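Local coordinates for phosphatidylethanolamine-binding protein (Plasmodium vivax, PDB 2GZQ) that probably binds phosphatidylethanolamine or related phosphate-bearing ligands in a small pocket, as a malaria-parasite member of the phosphatidylethanolamine-binding protein family, at residues Lys47-Gly52 / Gly191-Gln196; Ser141-Leu146 / Met187-Phe192; Phe82-Asp87 / Gly96-His101. All coordinates share one frame; numbering follows the deposited sequence.

The three contacts run across the body of a beta-rich fold. Contacts 1 and 2 share strand 188-198: contact 1 lays the turn after strand 47-49 against it, while contact 2 pairs it with strand 138-148. Contact 3 pairs strand 77-85, the next neighbour of 138-148, with strand 99-107, so all three reach the same mixed sheet. Contact 1 is partly buried and relies on polar side chains and an indole face to hold a turn. Contact 2 is mostly buried, with backbone bonds and aliphatic packing. Contact 3, also buried, passes from regular pairing into charged groups where strand 77-85 ends and strand 99-107 begins, in the region that forms the ligand pocket in relatives.

Contact 1 of 3, residues Lys47-Gly52 / Gly191-Gln196; sequences KEVNHG and GFNWCQ
Gly52 and His51 lie on the indole of Trp194 where the turn following strand 47-49, an edge strand of the smaller antiparallel sheet, meets strand 188-198 of the larger mixed sheet; the two sheets belong to the beta-rich core of the phosphatidylethanolamine-binding protein fold. Both residues use the same indole face. His51 CA stands 3.8 Å from the centroid of the six-membered ring of Trp194, and Gly52 CA lies 3.7 Å from that of the five-membered ring, two CH-pi contacts that a broad flat side chain can accept together. Glycine suits position 52 because at its positive phi (88°) a CB would be jammed against the O of His51, and that CB would also run into Trp194 CZ2. Gly52 N donates to Trp194 O at 2.8 Å, meeting it from 46° above the carbonyl plane. Gly52 O in turn accepts from Gln196 NE2 at 2.7 Å, a nearly straight bond in the amide plane of the glutamine, whose extended chain carries the group out to the turn.

His51 N points at Asn193 OD1, 2.8 Å away and in the carbonyl plane of the amide. The same OD1 also accepts from Trp194 N, so two bonds grip this oxygen, while ND2 donates to Met39 O and to a water shared with Asn50 OD1. Farther out, the His51 ring is tied through ND1 to Glu17, and helix 15-20 packs on Trp194 through Leu18. Val49 packs between the two sheets, against Phe142 and Leu55: its CG1, anti to the backbone N (chi1 176°), reaches to 3.4 Å from Trp194 C and 4.0 Å from Cys195 CB.

Contact 2 of 3, residues Ser141-Leu146 / Met187-Phe192; sequences SFILSL and MKIVGF
Leu144 O takes two hydrogen bonds from the neighbouring strand, from Val190 N at 2.8 Å and from Gly191 N at 3.1 Å, the signature of a classic beta bulge in this antiparallel pair. The extra residue shifts the register by one, and glycine suits the bulge because a CB at 191 would sit tight against Leu144 CD2.

The close-packed part is the face bearing Ile143, Ser145, Ile189 and Phe192, which helix 178-184 covers, Ile182 touching Ile143, Ser145 and Ile189. Ser145 and Ile189 stand with their CA atoms 4.1 Å apart, and the short serine side chain fits there, its OG 3.7 Å from Ile189 CG1.

Toward Leu146 and Lys188 the contact reaches the surface. Leu146 CG still meets Val190 CG1 at 4.0 Å, the two side chains crossing at about a right angle, but the bond from Lys188 N to Leu146 O stretches to 3.3 Å. The long Lys188 chain leads away to a salt bridge with Asp34. At the other end, chi1 of Phe192 (-172°) carries CG toward strand 138-148. The ring meets Ile143 CG1 at its edge, 3.8 Å from Phe192 CE2.

Contact 3 of 3, residues Phe82-Asp87 / Gly96-His101; sequences FMIDPD and GRDYVH
Arg97 wraps around the carbonyl of Pro86 just beyond the point where antiparallel strands 77-85 and 99-107 stop pairing. Its CB lies 3.5 Å from Pro86 O and its CG 3.6 Å from the same oxygen, so the aliphatic part of the chain curls about the carbonyl. CD stays near it too, and the bend at chi3 (-67°) turns NE back onto Pro86 O, which it meets at 2.7 Å in a nearly straight bond. The oxygen lies within 1° of the guanidinium plane, at its edge. NH2 adds a weak second bond to Pro86 O at 3.3 Å and a long, weak salt bridge to Asp87 OD1 at 3.5 Å. An arginine suits this place because its flat tip can serve a carbonyl and a carboxylate together. Asp87 OD1 is also bridged by Arg139.

The regular pairing that precedes Pro86 is short: Asp85 and Tyr99 exchange backbone hydrogen bonds, the one from Asp85 N to Tyr99 O measuring 2.8 Å, and His101 N donates to Met83 O. Asp98, entered through a cis peptide bond from Arg97, sets its carboxylate beside Ile84 CD1, and its OD2 accepts from Ala178 N. Pro86 has no N-H to offer a partner strand and so suits the point where pairing stops; Asp85 OD2 accepts from Asp87 N to close an Asx turn.

Asp85 OD1 is bonded to His138 and to a water that lies 2.8 Å from His101 NE2, while His101 ND1 is held by Val127 O. The Asp-Pro-Asp turn and this histidine correspond to the region that in relatives forms the anion-binding pocket, so a similar role here is likely. Polar groups held by so many bonds would be largely fixed before any ligand arrives, consistent with binding a small charged headgroup.

Contact 1 of 3, residues Lys47-Gly52 / Gly191-Gln196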
ATOM      1  N   LYS A  47      -3.342  -9.978 -14.450  1.00  5.60           N
ATOM      2  CA  LYS A  47      -3.891  -8.806 -13.765  1.00  6.98           C
ATOM      3  C   LYS A  47      -2.884  -8.250 -12.782  1.00  5.59           C
ATOM      4  O   LYS A  47      -2.848  -8.611 -11.603  1.00  7.78           O
ATOM      5  CB  LYS A  47      -5.197  -9.181 -13.085  1.00  8.22           C
ATOM      6  CG  LYS A  47      -6.006  -8.006 -12.621  1.00  9.67           C
ATOM      7  CD  LYS A  47      -7.287  -8.506 -11.970  1.00 12.16           C
ATOM      8  CE  LYS A  47      -8.181  -7.387 -11.566  1.00  7.70           C
ATOM      9  NZ  LYS A  47      -8.807  -6.725 -12.749  1.00  8.92           N
ATOM     10  N   GLU A  48      -2.046  -7.380 -13.304  1.00  5.23           N
ATOM     11  CA  GLU A  48      -0.864  -6.884 -12.619  1.00  6.25           C
ATOM     12  C   GLU A  48      -0.959  -5.374 -12.354  1.00  6.00           C
ATOM     13  O   GLU A  48      -1.544  -4.635 -13.145  1.00  6.95           O
ATOM     14  CB  GLU A  48       0.382  -7.216 -13.441  1.00  7.96           C
ATOM     15  CG  GLU A  48       0.680  -8.703 -13.476  1.00 10.95           C
ATOM     16  CD  GLU A  48       1.759  -9.086 -14.477  1.00 16.44           C
ATOM     17  OE1 GLU A  48       2.473  -8.193 -14.996  1.00 15.34           O
ATOM     18  OE2 GLU A  48       1.896 -10.301 -14.738  1.00 13.81           O
ATOM     19  N   VAL A  49      -0.400  -4.925 -11.241  1.00  5.23           N
ATOM     20  CA  VAL A  49      -0.318  -3.523 -10.914  1.00  4.90           C
ATOM     21  C   VAL A  49       1.027  -3.030 -11.436  1.00  4.97           C
ATOM     22  O   VAL A  49       2.082  -3.509 -10.994  1.00  6.68           O
ATOM     23  CB  VAL A  49      -0.412  -3.349  -9.380  1.00  4.98           C
ATOM     24  CG1 VAL A  49      -0.240  -1.878  -8.973  1.00  6.42           C
ATOM     25  CG2 VAL A  49      -1.729  -3.865  -8.878  1.00  6.80           C
ATOM     26  N   ASN A  50       1.008  -2.085 -12.370  1.00  3.97           N
ATOM     27  CA  ASN A  50       2.213  -1.710 -13.118  1.00  4.51           C
ATOM     28  C   ASN A  50       2.256  -0.235 -13.478  1.00  6.23           C
ATOM     29  O   ASN A  50       1.952   0.149 -14.605  1.00  7.01           O
ATOM     30  CB  ASN A  50       2.327  -2.545 -14.391  1.00 10.18           C
ATOM     31  CG  ASN A  50       3.630  -2.301 -15.128  1.00 11.79           C
ATOM     32  OD1 ASN A  50       4.657  -2.041 -14.516  1.00 10.69           O
ATOM     33  ND2 ASN A  50       3.589  -2.387 -16.457  1.00 13.42           N
ATOM     34  N   HIS A  51       2.625   0.603 -12.510  1.00  3.67           N
ATOM     35  CA  HIS A  51       2.932   2.014 -12.759  1.00  5.13           C
ATOM     36  C   HIS A  51       1.781   2.777 -13.391  1.00  5.57           C
ATOM     37  O   HIS A  51       1.965   3.510 -14.369  1.00  7.15           O
ATOM     38  CB  HIS A  51       4.151   2.147 -13.672  1.00 10.45           C
ATOM     39  CG  HIS A  51       5.438   1.730 -13.037  1.00  4.57           C
ATOM     40  ND1 HIS A  51       6.570   2.515 -13.084  1.00  4.66           N
ATOM     41  CD2 HIS A  51       5.794   0.599 -12.379  1.00  9.24           C
ATOM     42  CE1 HIS A  51       7.564   1.892 -12.479  1.00  6.09           C
ATOM     43  NE2 HIS A  51       7.120   0.729 -12.038  1.00  5.98           N
ATOM     44  N   GLY A  52       0.593   2.639 -12.822  1.00  4.49           N
ATOM     45  CA  GLY A  52      -0.512   3.472 -13.225  1.00  5.89           C
ATOM     46  C   GLY A  52      -1.321   2.950 -14.395  1.00  5.74           C
ATOM     47  O   GLY A  52      -2.106   3.680 -14.964  1.00  6.57           O
ATOM     48  N   GLY A 191       9.827   1.306  -1.577  1.00  2.00           N
ATOM     49  CA  GLY A 191       9.199   0.848  -2.800  1.00  2.00           C
ATOM     50  C   GLY A 191       7.797   1.364  -2.931  1.00  2.00           C
ATOM     51  O   GLY A 191       7.147   1.735  -1.962  1.00  2.00           O
ATOM     52  N   PHE A 192       7.319   1.375  -4.170  1.00  2.00           N
ATOM     53  CA  PHE A 192       5.990   1.893  -4.481  1.00  2.00           C
ATOM     54  C   PHE A 192       5.488   1.298  -5.785  1.00  2.10           C
ATOM     55  O   PHE A 192       6.263   1.135  -6.740  1.00  4.06           O
ATOM     56  CB  PHE A 192       6.035   3.410  -4.620  1.00  2.00           C
ATOM     57  CG  PHE A 192       4.674   4.031  -4.761  1.00  2.00           C
ATOM     58  CD1 PHE A 192       4.206   4.502  -6.001  1.00  2.00           C
ATOM     59  CD2 PHE A 192       3.838   4.142  -3.668  1.00  2.00           C
ATOM     60  CE1 PHE A 192       2.942   5.041  -6.124  1.00  2.07           C
ATOM     61  CE2 PHE A 192       2.573   4.674  -3.803  1.00  2.00           C
ATOM     62  CZ  PHE A 192       2.129   5.122  -5.035  1.00  2.00           C
ATOM     63  N   ASN A 193       4.192   1.012  -5.860  1.00  2.00           N
ATOM     64  CA  ASN A 193       3.565   0.751  -7.164  1.00  2.00           C
ATOM     65  C   ASN A 193       2.129   1.172  -7.048  1.00  2.00           C
ATOM     66  O   ASN A 193       1.592   1.352  -5.954  1.00  2.00           O
ATOM     67  CB  ASN A 193       3.690  -0.736  -7.542  1.00  2.00           C
ATOM     68  CG  ASN A 193       3.766  -0.968  -9.024  1.00  2.00           C
ATOM     69  OD1 ASN A 193       3.238  -0.166  -9.839  1.00  2.36           O
ATOM     70  ND2 ASN A 193       4.400  -2.088  -9.393  1.00  4.02           N
ATOM     71  N   TRP A 194       1.479   1.383  -8.191  1.00  2.00           N
ATOM     72  CA  TRP A 194       0.082   1.808  -8.164  1.00  2.00           C
ATOM     73  C   TRP A 194      -0.559   1.475  -9.490  1.00  2.00           C
ATOM     74  O   TRP A 194       0.127   1.199 -10.480  1.00  2.00           O
ATOM     75  CB  TRP A 194      -0.048   3.329  -7.849  1.00  2.00           C
ATOM     76  CG  TRP A 194       0.135   4.238  -9.041  1.00  2.12           C
ATOM     77  CD1 TRP A 194      -0.847   4.924  -9.662  1.00  2.84           C
ATOM     78  CD2 TRP A 194       1.354   4.559  -9.725  1.00  2.70           C
ATOM     79  NE1 TRP A 194      -0.326   5.662 -10.710  1.00  3.79           N
ATOM     80  CE2 TRP A 194       1.027   5.467 -10.760  1.00  3.69           C
ATOM     81  CE3 TRP A 194       2.681   4.177  -9.563  1.00  4.26           C
ATOM     82  CZ2 TRP A 194       1.994   5.972 -11.655  1.00  6.73           C
ATOM     83  CZ3 TRP A 194       3.653   4.693 -10.449  1.00  6.09           C
ATOM     84  CH2 TRP A 194       3.293   5.571 -11.480  1.00  8.20           C
ATOM     85  N   CYS A 195      -1.892   1.542  -9.490  1.00  2.00           N
ATOM     86  CA  CYS A 195      -2.686   1.438 -10.706  1.00  2.00           C
ATOM     87  C   CYS A 195      -3.805   2.443 -10.616  1.00  2.00           C
ATOM     88  O   CYS A 195      -3.973   3.093  -9.586  1.00  2.00           O
ATOM     89  CB  CYS A 195      -3.227  -0.001 -10.853  1.00  2.00           C
ATOM     90  SG  CYS A 195      -4.372  -0.524  -9.564  1.00  2.00           S
ATOM     91  N   GLN A 196      -4.551   2.590 -11.713  1.00  2.00           N
ATOM     92  CA  GLN A 196      -5.755   3.401 -11.725  1.00  2.00           C
ATOM     93  C   GLN A 196      -6.979   2.506 -11.870  1.00  2.00           C
ATOM     94  O   GLN A 196      -7.001   1.614 -12.718  1.00  2.00           O
ATOM     95  CB  GLN A 196      -5.693   4.376 -12.888  1.00  2.02           C
ATOM     96  CG  GLN A 196      -4.589   5.437 -12.853  1.00  7.35           C
ATOM     97  CD  GLN A 196      -4.558   6.233 -14.155  1.00 11.03           C
ATOM     98  OE1 GLN A 196      -5.252   7.226 -14.284  1.00 14.18           O
ATOM     99  NE2 GLN A 196      -3.757   5.791 -15.121  1.00 15.97           N
TER
HETATM  100  O   HOH W   1       5.500  -3.215 -11.928  1.00 30.50           O

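Contact 2 of 3, residues Ser141-Leu146 / Met187-Phe192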
ATOM      1  N   SER A 141      -2.781   2.350  -4.456  1.00  4.58           N
ATOM      2  CA  SER A 141      -1.358   2.443  -4.264  1.00  5.17           C
ATOM      3  C   SER A 141      -0.849   1.457  -3.233  1.00  5.28           C
ATOM      4  O   SER A 141      -1.523   1.144  -2.240  1.00  5.85           O
ATOM      5  CB  SER A 141      -1.013   3.849  -3.805  1.00  5.70           C
ATOM      6  OG  SER A 141      -1.349   4.849  -4.768  1.00  6.24           O
ATOM      7  N   PHE A 142       0.378   0.999  -3.462  1.00  4.60           N
ATOM      8  CA  PHE A 142       1.063   0.055  -2.595  1.00  4.34           C
ATOM      9  C   PHE A 142       2.367   0.691  -2.155  1.00  4.31           C
ATOM     10  O   PHE A 142       3.201   1.007  -2.984  1.00  4.80           O
ATOM     11  CB  PHE A 142       1.347  -1.242  -3.351  1.00  4.67           C
ATOM     12  CG  PHE A 142       0.118  -2.012  -3.759  1.00  5.19           C
ATOM     13  CD1 PHE A 142      -0.614  -1.626  -4.847  1.00  6.03           C
ATOM     14  CD2 PHE A 142      -0.281  -3.127  -3.057  1.00  5.91           C
ATOM     15  CE1 PHE A 142      -1.722  -2.354  -5.251  1.00  8.41           C
ATOM     16  CE2 PHE A 142      -1.404  -3.859  -3.455  1.00  7.28           C
ATOM     17  CZ  PHE A 142      -2.111  -3.441  -4.532  1.00  7.88           C
ATOM     18  N   ILE A 143       2.560   0.861  -0.849  1.00  4.52           N
ATOM     19  CA  ILE A 143       3.741   1.501  -0.300  1.00  3.68           C
ATOM     20  C   ILE A 143       4.508   0.476   0.545  1.00  5.18           C
ATOM     21  O   ILE A 143       3.950  -0.136   1.466  1.00  5.22           O
ATOM     22  CB  ILE A 143       3.364   2.682   0.603  1.00  5.09           C
ATOM     23  CG1 ILE A 143       2.493   3.707  -0.135  1.00  5.97           C
ATOM     24  CG2 ILE A 143       4.621   3.331   1.166  1.00  5.18           C
ATOM     25  CD1 ILE A 143       1.759   4.662   0.761  1.00  8.68           C
ATOM     26  N   LEU A 144       5.770   0.303   0.214  1.00  4.25           N
ATOM     27  CA  LEU A 144       6.650  -0.642   0.862  1.00  4.61           C
ATOM     28  C   LEU A 144       7.697   0.082   1.674  1.00  4.53           C
ATOM     29  O   LEU A 144       8.375   0.981   1.135  1.00  5.18           O
ATOM     30  CB  LEU A 144       7.364  -1.494  -0.200  1.00  5.43           C
ATOM     31  CG  LEU A 144       8.120  -2.704   0.296  1.00  5.56           C
ATOM     32  CD1 LEU A 144       7.161  -3.781   0.783  1.00  6.73           C
ATOM     33  CD2 LEU A 144       9.077  -3.234  -0.801  1.00  6.13           C
ATOM     34  N   SER A 145       7.805  -0.262   2.965  1.00  4.12           N
ATOM     35  CA  SER A 145       8.723   0.408   3.876  1.00  4.54           C
ATOM     36  C   SER A 145       9.488  -0.631   4.682  1.00  3.78           C
ATOM     37  O   SER A 145       9.100  -1.788   4.765  1.00  4.70           O
ATOM     38  CB  SER A 145       7.955   1.338   4.831  1.00  4.73           C
ATOM     39  OG  SER A 145       7.194   2.280   4.131  1.00  5.31           O
ATOM     40  N   LEU A 146      10.579  -0.207   5.294  1.00  4.33           N
ATOM     41  CA  LEU A 146      11.351  -1.008   6.237  1.00  4.19           C
ATOM     42  C   LEU A 146      10.985  -0.655   7.668  1.00  4.20           C
ATOM     43  O   LEU A 146      10.883   0.522   8.033  1.00  5.72           O
ATOM     44  CB  LEU A 146      12.849  -0.711   6.082  1.00  5.43           C
ATOM     45  CG  LEU A 146      13.462  -1.264   4.787  1.00  8.69           C
ATOM     46  CD1 LEU A 146      14.922  -0.814   4.784  1.00  8.52           C
ATOM     47  CD2 LEU A 146      13.340  -2.758   4.661  1.00 11.51           C
HETATM   48  N   MSE A 187       9.953   4.708  10.109  1.00  3.84           N
HETATM   49  CA  MSE A 187      10.148   3.705   9.079  0.50  3.13           C
HETATM   50  C   MSE A 187      10.725   4.371   7.824  1.00  3.77           C
HETATM   51  O   MSE A 187      10.687   5.577   7.701  1.00  6.68           O
HETATM   52  CB  MSE A 187       8.812   3.007   8.796  0.50  2.00           C
HETATM   53  CG  MSE A 187       8.272   2.222   9.984  0.50  2.00           C
HETATM   54 SE   MSE A 187       6.354   1.772   9.728  0.30  6.24          SE
HETATM   55  CE  MSE A 187       6.126   0.526  11.170  0.50 18.62           C
ATOM     56  N   LYS A 188      11.254   3.575   6.905  1.00  2.01           N
ATOM     57  CA  LYS A 188      11.876   4.097   5.678  1.00  2.95           C
ATOM     58  C   LYS A 188      11.104   3.581   4.463  1.00  2.00           C
ATOM     59  O   LYS A 188      11.059   2.366   4.252  1.00  2.00           O
ATOM     60  CB  LYS A 188      13.352   3.665   5.566  1.00  2.60           C
ATOM     61  CG  LYS A 188      14.016   4.204   4.323  1.00  2.00           C
ATOM     62  CD  LYS A 188      15.413   3.635   4.099  1.00  4.78           C
ATOM     63  CE  LYS A 188      15.926   4.063   2.714  1.00  7.52           C
ATOM     64  NZ  LYS A 188      16.632   5.360   2.756  1.00  9.39           N
ATOM     65  N   ILE A 189      10.554   4.462   3.631  1.00  2.00           N
ATOM     66  CA  ILE A 189       9.901   4.035   2.406  1.00  2.00           C
ATOM     67  C   ILE A 189      10.963   3.579   1.430  1.00  2.00           C
ATOM     68  O   ILE A 189      11.960   4.263   1.206  1.00  2.00           O
ATOM     69  CB  ILE A 189       9.113   5.194   1.782  1.00  2.67           C
ATOM     70  CG1 ILE A 189       7.954   5.572   2.711  1.00  3.40           C
ATOM     71  CG2 ILE A 189       8.599   4.818   0.406  1.00  3.51           C
ATOM     72  CD1 ILE A 189       7.370   6.928   2.439  1.00  5.78           C
ATOM     73  N   VAL A 190      10.754   2.415   0.823  1.00  2.00           N
ATOM     74  CA  VAL A 190      11.716   1.846  -0.132  1.00  2.00           C
ATOM     75  C   VAL A 190      11.150   1.377  -1.469  1.00  2.00           C
ATOM     76  O   VAL A 190      11.898   1.138  -2.384  1.00  2.00           O
ATOM     77  CB  VAL A 190      12.549   0.725   0.495  1.00  2.00           C
ATOM     78  CG1 VAL A 190      13.373   1.201   1.687  1.00  2.00           C
ATOM     79  CG2 VAL A 190      11.665  -0.483   0.889  1.00  2.00           C
ATOM     80  N   GLY A 191       9.827   1.306  -1.577  1.00  2.00           N
ATOM     81  CA  GLY A 191       9.199   0.848  -2.800  1.00  2.00           C
ATOM     82  C   GLY A 191       7.797   1.364  -2.931  1.00  2.00           C
ATOM     83  O   GLY A 191       7.147   1.735  -1.962  1.00  2.00           O
ATOM     84  N   PHE A 192       7.319   1.375  -4.170  1.00  2.00           N
ATOM     85  CA  PHE A 192       5.990   1.893  -4.481  1.00  2.00           C
ATOM     86  C   PHE A 192       5.488   1.298  -5.785  1.00  2.10           C
ATOM     87  O   PHE A 192       6.263   1.135  -6.740  1.00  4.06           O
ATOM     88  CB  PHE A 192       6.035   3.410  -4.620  1.00  2.00           C
ATOM     89  CG  PHE A 192       4.674   4.031  -4.761  1.00  2.00           C
ATOM     90  CD1 PHE A 192       4.206   4.502  -6.001  1.00  2.00           C
ATOM     91  CD2 PHE A 192       3.838   4.142  -3.668  1.00  2.00           C
ATOM     92  CE1 PHE A 192       2.942   5.041  -6.124  1.00  2.07           C
ATOM     93  CE2 PHE A 192       2.573   4.674  -3.803  1.00  2.00           C
ATOM     94  CZ  PHE A 192       2.129   5.122  -5.035  1.00  2.00           C
TER

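Contact 3 of 3, residues Phe82-Asp87 / Gly96-His101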
ATOM      1  N   PHE A  82       1.563  -1.414   2.816  1.00  4.23           N
ATOM      2  CA  PHE A  82       0.245  -0.840   2.945  1.00  5.83           C
ATOM      3  C   PHE A  82      -0.355  -0.730   1.542  1.00  7.26           C
ATOM      4  O   PHE A  82       0.344  -0.273   0.617  1.00  9.99           O
ATOM      5  CB  PHE A  82       0.304   0.589   3.526  1.00  7.34           C
ATOM      6  CG  PHE A  82       0.860   0.700   4.923  1.00  6.11           C
ATOM      7  CD1 PHE A  82       0.569  -0.210   5.911  1.00  8.12           C
ATOM      8  CD2 PHE A  82       1.682   1.764   5.272  1.00 10.41           C
ATOM      9  CE1 PHE A  82       1.079  -0.048   7.186  1.00  4.54           C
ATOM     10  CE2 PHE A  82       2.152   1.915   6.528  1.00 11.05           C
ATOM     11  CZ  PHE A  82       1.884   1.017   7.483  1.00  7.02           C
HETATM   12  N   MSE A  83      -1.626  -1.069   1.380  1.00  6.43           N
HETATM   13  CA  MSE A  83      -2.346  -0.706   0.206  0.50  9.57           C
HETATM   14  C   MSE A  83      -3.427   0.303   0.572  1.00  5.34           C
HETATM   15  O   MSE A  83      -4.183   0.092   1.534  1.00  5.18           O
HETATM   16  CB  MSE A  83      -2.951  -1.965  -0.328  0.50  8.04           C
HETATM   17  CG  MSE A  83      -3.760  -1.775  -1.526  0.50  5.12           C
HETATM   18 SE   MSE A  83      -4.778  -3.351  -1.650  0.30  6.35          SE
HETATM   19  CE  MSE A  83      -5.912  -2.857  -3.141  0.50  7.72           C
ATOM     20  N   ILE A  84      -3.466   1.406  -0.174  1.00  3.95           N
ATOM     21  CA  ILE A  84      -4.331   2.535   0.125  1.00  3.91           C
ATOM     22  C   ILE A  84      -5.067   3.031  -1.107  1.00  5.16           C
ATOM     23  O   ILE A  84      -4.628   2.848  -2.238  1.00  5.79           O
ATOM     24  CB  ILE A  84      -3.591   3.716   0.767  1.00  5.56           C
ATOM     25  CG1 ILE A  84      -2.507   4.222  -0.159  1.00  4.81           C
ATOM     26  CG2 ILE A  84      -3.028   3.332   2.112  1.00  5.72           C
ATOM     27  CD1 ILE A  84      -2.063   5.613   0.139  1.00  6.93           C
ATOM     28  N   ASP A  85      -6.164   3.730  -0.862  1.00  4.92           N
ATOM     29  CA  ASP A  85      -6.813   4.580  -1.853  1.00  5.27           C
ATOM     30  C   ASP A  85      -6.746   6.029  -1.380  1.00  4.81           C
ATOM     31  O   ASP A  85      -7.463   6.395  -0.446  1.00  5.18           O
ATOM     32  CB  ASP A  85      -8.259   4.139  -2.050  1.00  5.22           C
ATOM     33  CG  ASP A  85      -8.962   4.907  -3.157  1.00  5.11           C
ATOM     34  OD1 ASP A  85     -10.176   4.665  -3.373  1.00  6.70           O
ATOM     35  OD2 ASP A  85      -8.286   5.733  -3.806  1.00  7.04           O
ATOM     36  N   PRO A  86      -5.893   6.847  -1.993  1.00  4.49           N
ATOM     37  CA  PRO A  86      -5.837   8.253  -1.654  1.00  5.33           C
ATOM     38  C   PRO A  86      -7.000   9.051  -2.234  1.00  4.46           C
ATOM     39  O   PRO A  86      -7.158  10.224  -1.928  1.00  6.01           O
ATOM     40  CB  PRO A  86      -4.503   8.709  -2.268  1.00  5.13           C
ATOM     41  CG  PRO A  86      -4.368   7.803  -3.489  1.00  6.26           C
ATOM     42  CD  PRO A  86      -4.980   6.497  -3.099  1.00  6.52           C
ATOM     43  N   ASP A  87      -7.809   8.421  -3.061  1.00  4.21           N
ATOM     44  CA  ASP A  87      -8.870   9.077  -3.807  1.00  5.34           C
ATOM     45  C   ASP A  87     -10.242   8.608  -3.353  1.00  5.54           C
ATOM     46  O   ASP A  87     -11.158   8.379  -4.145  1.00  8.25           O
ATOM     47  CB  ASP A  87      -8.635   8.798  -5.274  1.00  4.61           C
ATOM     48  CG  ASP A  87      -7.309   9.380  -5.760  1.00  4.49           C
ATOM     49  OD1 ASP A  87      -6.970  10.496  -5.320  1.00  5.09           O
ATOM     50  OD2 ASP A  87      -6.613   8.734  -6.580  1.00  4.98           O
ATOM     51  N   GLY A  96     -11.907  11.002   2.607  1.00  5.03           N
ATOM     52  CA  GLY A  96     -11.426   9.873   3.408  1.00  6.03           C
ATOM     53  C   GLY A  96      -9.977   9.464   3.170  1.00  5.54           C
ATOM     54  O   GLY A  96      -9.523   8.456   3.725  1.00  6.10           O
ATOM     55  N   ARG A  97      -9.255  10.263   2.381  1.00  4.36           N
ATOM     56  CA  ARG A  97      -7.798  10.038   2.067  1.00  4.32           C
ATOM     57  C   ARG A  97      -7.076   9.830   3.426  1.00  4.34           C
ATOM     58  O   ARG A  97      -7.197  10.691   4.308  1.00  5.33           O
ATOM     59  CB  ARG A  97      -7.192  11.316   1.385  1.00  4.78           C
ATOM     60  CG  ARG A  97      -5.631  11.249   1.127  1.00  5.35           C
ATOM     61  CD  ARG A  97      -5.184  12.413   0.322  1.00  6.53           C
ATOM     62  NE  ARG A  97      -5.730  12.346  -1.026  1.00  6.11           N
ATOM     63  CZ  ARG A  97      -5.582  13.275  -1.962  1.00 10.87           C
ATOM     64  NH1 ARG A  97      -4.891  14.369  -1.712  1.00 10.93           N
ATOM     65  NH2 ARG A  97      -6.117  13.083  -3.158  1.00 12.42           N
ATOM     66  N   ASP A  98      -6.222   8.830   3.615  1.00  2.69           N
ATOM     67  CA  ASP A  98      -6.056   7.610   2.807  1.00  2.13           C
ATOM     68  C   ASP A  98      -6.983   6.531   3.343  1.00  3.22           C
ATOM     69  O   ASP A  98      -7.015   6.271   4.548  1.00  4.90           O
ATOM     70  CB  ASP A  98      -4.638   7.076   2.976  1.00  3.46           C
ATOM     71  CG  ASP A  98      -3.577   7.944   2.332  1.00  3.77           C
ATOM     72  OD1 ASP A  98      -3.903   8.644   1.358  1.00  3.84           O
ATOM     73  OD2 ASP A  98      -2.408   7.873   2.778  1.00  4.69           O
ATOM     74  N   TYR A  99      -7.722   5.854   2.483  1.00  2.77           N
ATOM     75  CA  TYR A  99      -8.442   4.643   2.895  1.00  2.75           C
ATOM     76  C   TYR A  99      -7.466   3.482   2.874  1.00  3.37           C
ATOM     77  O   TYR A  99      -6.799   3.256   1.862  1.00  5.00           O
ATOM     78  CB  TYR A  99      -9.623   4.396   1.951  1.00  3.08           C
ATOM     79  CG  TYR A  99     -10.527   3.267   2.380  1.00  3.62           C
ATOM     80  CD1 TYR A  99     -11.673   3.513   3.112  1.00  5.41           C
ATOM     81  CD2 TYR A  99     -10.197   1.979   2.106  1.00  5.66           C
ATOM     82  CE1 TYR A  99     -12.494   2.456   3.514  1.00  8.26           C
ATOM     83  CE2 TYR A  99     -11.010   0.917   2.520  1.00  7.02           C
ATOM     84  CZ  TYR A  99     -12.146   1.186   3.211  1.00  6.29           C
ATOM     85  OH  TYR A  99     -12.931   0.115   3.621  1.00 12.69           O
ATOM     86  N   VAL A 100      -7.368   2.748   3.977  1.00  2.48           N
ATOM     87  CA  VAL A 100      -6.429   1.652   4.051  1.00  3.19           C
ATOM     88  C   VAL A 100      -7.100   0.292   3.813  1.00  3.32           C
ATOM     89  O   VAL A 100      -7.914  -0.170   4.604  1.00  3.25           O
ATOM     90  CB  VAL A 100      -5.555   1.705   5.335  1.00  2.82           C
ATOM     91  CG1 VAL A 100      -6.390   1.751   6.583  1.00  3.46           C
ATOM     92  CG2 VAL A 100      -4.544   0.541   5.354  1.00  4.35           C
ATOM     93  N   HIS A 101      -6.738  -0.312   2.689  1.00  2.72           N
ATOM     94  CA  HIS A 101      -7.221  -1.617   2.305  1.00  2.13           C
ATOM     95  C   HIS A 101      -6.514  -2.776   2.984  1.00  2.00           C
ATOM     96  O   HIS A 101      -7.118  -3.854   3.125  1.00  2.00           O
ATOM     97  CB  HIS A 101      -7.085  -1.750   0.786  1.00  3.12           C
ATOM     98  CG  HIS A 101      -8.031  -0.881   0.047  1.00  2.68           C
ATOM     99  ND1 HIS A 101      -9.366  -1.170  -0.044  1.00  4.69           N
ATOM    100  CD2 HIS A 101      -7.864   0.307  -0.585  1.00  4.51           C
ATOM    101  CE1 HIS A 101      -9.986  -0.202  -0.707  1.00  5.12           C
ATOM    102  NE2 HIS A 101      -9.090   0.707  -1.050  1.00  5.42           N
TER
HETATM  103  O   HOH W   2     -10.942   2.120  -2.642  1.00 15.54           O